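Local coordinates for amidohydrolase (Brucella melitensis biovar Abortus, PDB 4F0L) that is a metal-dependent hydrolase of the amidohydrolase family, possibly acting as a deaminase, at the interface of chains A and B. Numbering follows the deposited sequence. Chains: chain A/B, Amidohydrolase.

The interface of chains A and B. Residues chain A 86-87, 90, 306-308; chain B 348, 352-354.
In the two-fold symmetric interface of the deposited amidohydrolase dimer, which may or may not be the physiological one, B:Arg354, in the loop after helix 336-351, inserts its side chain among A:Ser86, A:Phe87, A:Trp90 and the end of helix 301-306. With 107 Å² of its surface hidden by chain A, it buries more than any other residue of the patch. Its guanidinium grips A:Asn306 side-on: NE donates to the backbone O of A:Asn306 at 2.9 Å, and NH2 to the side-chain amide OD1 at 2.9 Å. The OD1 lies in the guanidinium plane, whereas the backbone O is tilted 25° out of it; each donor also sits well off its acceptor's carbonyl plane. A bend at chi3 (69°) turns the guanidinium out of the line of the CB-CG-CD chain. The same backbone O takes a second bond, from NH1 of B:Arg348 at 2.9 Å, this one in the carbonyl plane on a lone pair. Two arginines thus converge on one carbonyl at a helix end, whose partial negative charge may ease their proximity. A:Trp90 sets its CD1 edge over the centre of the B:Arg354 guanidinium, 3.6 Å above the plane; the planes stand 66° apart, which excludes a parallel stack. Nearer the backbone, CE1 of A:Phe87 packs against the methylene CG of B:Arg354 at 3.6 Å. The backbone N of B:Arg354 donates an almost straight bond to the A:Ser86 hydroxyl OG at 3.0 Å. Water 1, at the guanidinium edge, links NH1 of B:Arg354 (2.9 Å) to the backbone N of A:Trp90 and O of A:Ser86.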
loop_
_atom_site.group_PDB
_atom_site.type_symbol
_atom_site.label_atom_id
_atom_site.label_comp_id
_atom_site.label_asym_id
_atom_site.label_seq_id
_atom_site.Cartn_x
_atom_site.Cartn_y
_atom_site.Cartn_z
ATOM N N SER A 86 4.521 0.699 -23.037
ATOM C CA SER A 86 3.927 1.219 -21.792
ATOM C C SER A 86 4.946 1.828 -20.803
ATOM O O SER A 86 4.543 2.423 -19.784
ATOM C CB SER A 86 3.087 0.134 -21.093
ATOM O OG SER A 86 3.875 -0.814 -20.380
ATOM N N PHE A 87 6.248 1.654 -21.064
ATOM C CA PHE A 87 7.299 2.289 -20.249
ATOM C C PHE A 87 7.765 3.643 -20.765
ATOM O O PHE A 87 8.573 4.308 -20.103
ATOM C CB PHE A 87 8.503 1.366 -20.095
ATOM C CG PHE A 87 8.157 0.075 -19.451
ATOM C CD1 PHE A 87 8.180 -0.043 -18.075
ATOM C CD2 PHE A 87 7.752 -1.012 -20.210
ATOM C CE1 PHE A 87 7.817 -1.224 -17.464
ATOM C CE2 PHE A 87 7.389 -2.203 -19.593
ATOM C CZ PHE A 87 7.422 -2.303 -18.210
ATOM N N TRP A 90 7.170 6.826 -18.441
ATOM C CA TRP A 90 8.096 6.877 -17.294
ATOM C C TRP A 90 9.464 7.412 -17.700
ATOM O O TRP A 90 9.997 8.307 -17.075
ATOM C CB TRP A 90 8.251 5.496 -16.666
ATOM C CG TRP A 90 8.947 5.521 -15.337
ATOM C CD1 TRP A 90 8.366 5.625 -14.072
ATOM C CD2 TRP A 90 10.399 5.471 -15.101
ATOM N NE1 TRP A 90 9.342 5.629 -13.084
ATOM C CE2 TRP A 90 10.585 5.547 -13.643
ATOM C CE3 TRP A 90 11.519 5.373 -15.922
ATOM C CZ2 TRP A 90 11.848 5.518 -13.060
ATOM C CZ3 TRP A 90 12.783 5.350 -15.331
ATOM C CH2 TRP A 90 12.944 5.413 -13.927
ATOM N N ASN A 306 5.435 -0.629 -9.197
ATOM C CA ASN A 306 5.094 0.530 -10.026
ATOM C C ASN A 306 5.654 0.374 -11.455
ATOM O O ASN A 306 5.064 0.865 -12.412
ATOM C CB ASN A 306 5.599 1.805 -9.337
ATOM C CG ASN A 306 5.347 3.071 -10.134
ATOM O OD1 ASN A 306 6.083 3.359 -11.054
ATOM N ND2 ASN A 306 4.303 3.821 -9.788
ATOM N N LEU A 307 6.798 -0.288 -11.574
ATOM C CA LEU A 307 7.419 -0.501 -12.879
ATOM C C LEU A 307 7.026 -1.848 -13.551
ATOM O O LEU A 307 7.415 -2.106 -14.690
ATOM C CB LEU A 307 8.946 -0.391 -12.752
ATOM C CG LEU A 307 9.478 0.976 -12.301
ATOM C CD1 LEU A 307 11.006 0.952 -12.226
ATOM C CD2 LEU A 307 8.944 2.087 -13.225
ATOM N N GLY A 308 6.229 -2.676 -12.887
ATOM C CA GLY A 308 5.895 -4.014 -13.425
ATOM C C GLY A 308 7.114 -4.925 -13.613
ATOM O O GLY A 308 7.152 -5.759 -14.547
ATOM N N ARG B 348 0.280 -4.698 -13.053
ATOM C CA ARG B 348 1.615 -4.368 -13.556
ATOM C C ARG B 348 2.588 -5.543 -13.403
ATOM O O ARG B 348 3.387 -5.823 -14.312
ATOM C CB ARG B 348 2.190 -3.122 -12.861
ATOM C CG ARG B 348 1.410 -1.866 -13.175
ATOM C CD ARG B 348 2.114 -0.560 -12.854
ATOM N NE ARG B 348 1.170 0.527 -13.096
ATOM C CZ ARG B 348 1.365 1.807 -12.791
ATOM N NH1 ARG B 348 2.520 2.215 -12.268
ATOM N NH2 ARG B 348 0.401 2.698 -13.055
ATOM N N ARG B 352 3.707 -7.392 -16.619
ATOM C CA ARG B 352 5.017 -6.791 -16.893
ATOM C C ARG B 352 4.906 -5.441 -17.677
ATOM O O ARG B 352 5.635 -5.192 -18.631
ATOM C CB ARG B 352 5.937 -7.805 -17.629
ATOM N N ALA B 353 4.023 -4.551 -17.210
ATOM C CA ALA B 353 3.652 -3.329 -17.962
ATOM C C ALA B 353 3.262 -2.237 -16.970
ATOM O O ALA B 353 3.084 -2.510 -15.784
ATOM C CB ALA B 353 2.497 -3.611 -18.936
ATOM N N ARG B 354 3.166 -0.999 -17.445
ATOM C CA ARG B 354 2.692 0.094 -16.608
ATOM C C ARG B 354 1.389 0.673 -17.158
ATOM O O ARG B 354 1.083 0.547 -18.344
ATOM C CB ARG B 354 3.733 1.201 -16.515
ATOM C CG ARG B 354 5.104 0.721 -16.084
ATOM C CD ARG B 354 6.051 1.878 -15.832
ATOM N NE ARG B 354 5.706 2.654 -14.654
ATOM C CZ ARG B 354 5.208 3.894 -14.629
ATOM N NH1 ARG B 354 4.953 4.569 -15.738
ATOM N NH2 ARG B 354 4.966 4.476 -13.451
HETATM O O HOH W 1 5.495 4.446 -18.563
#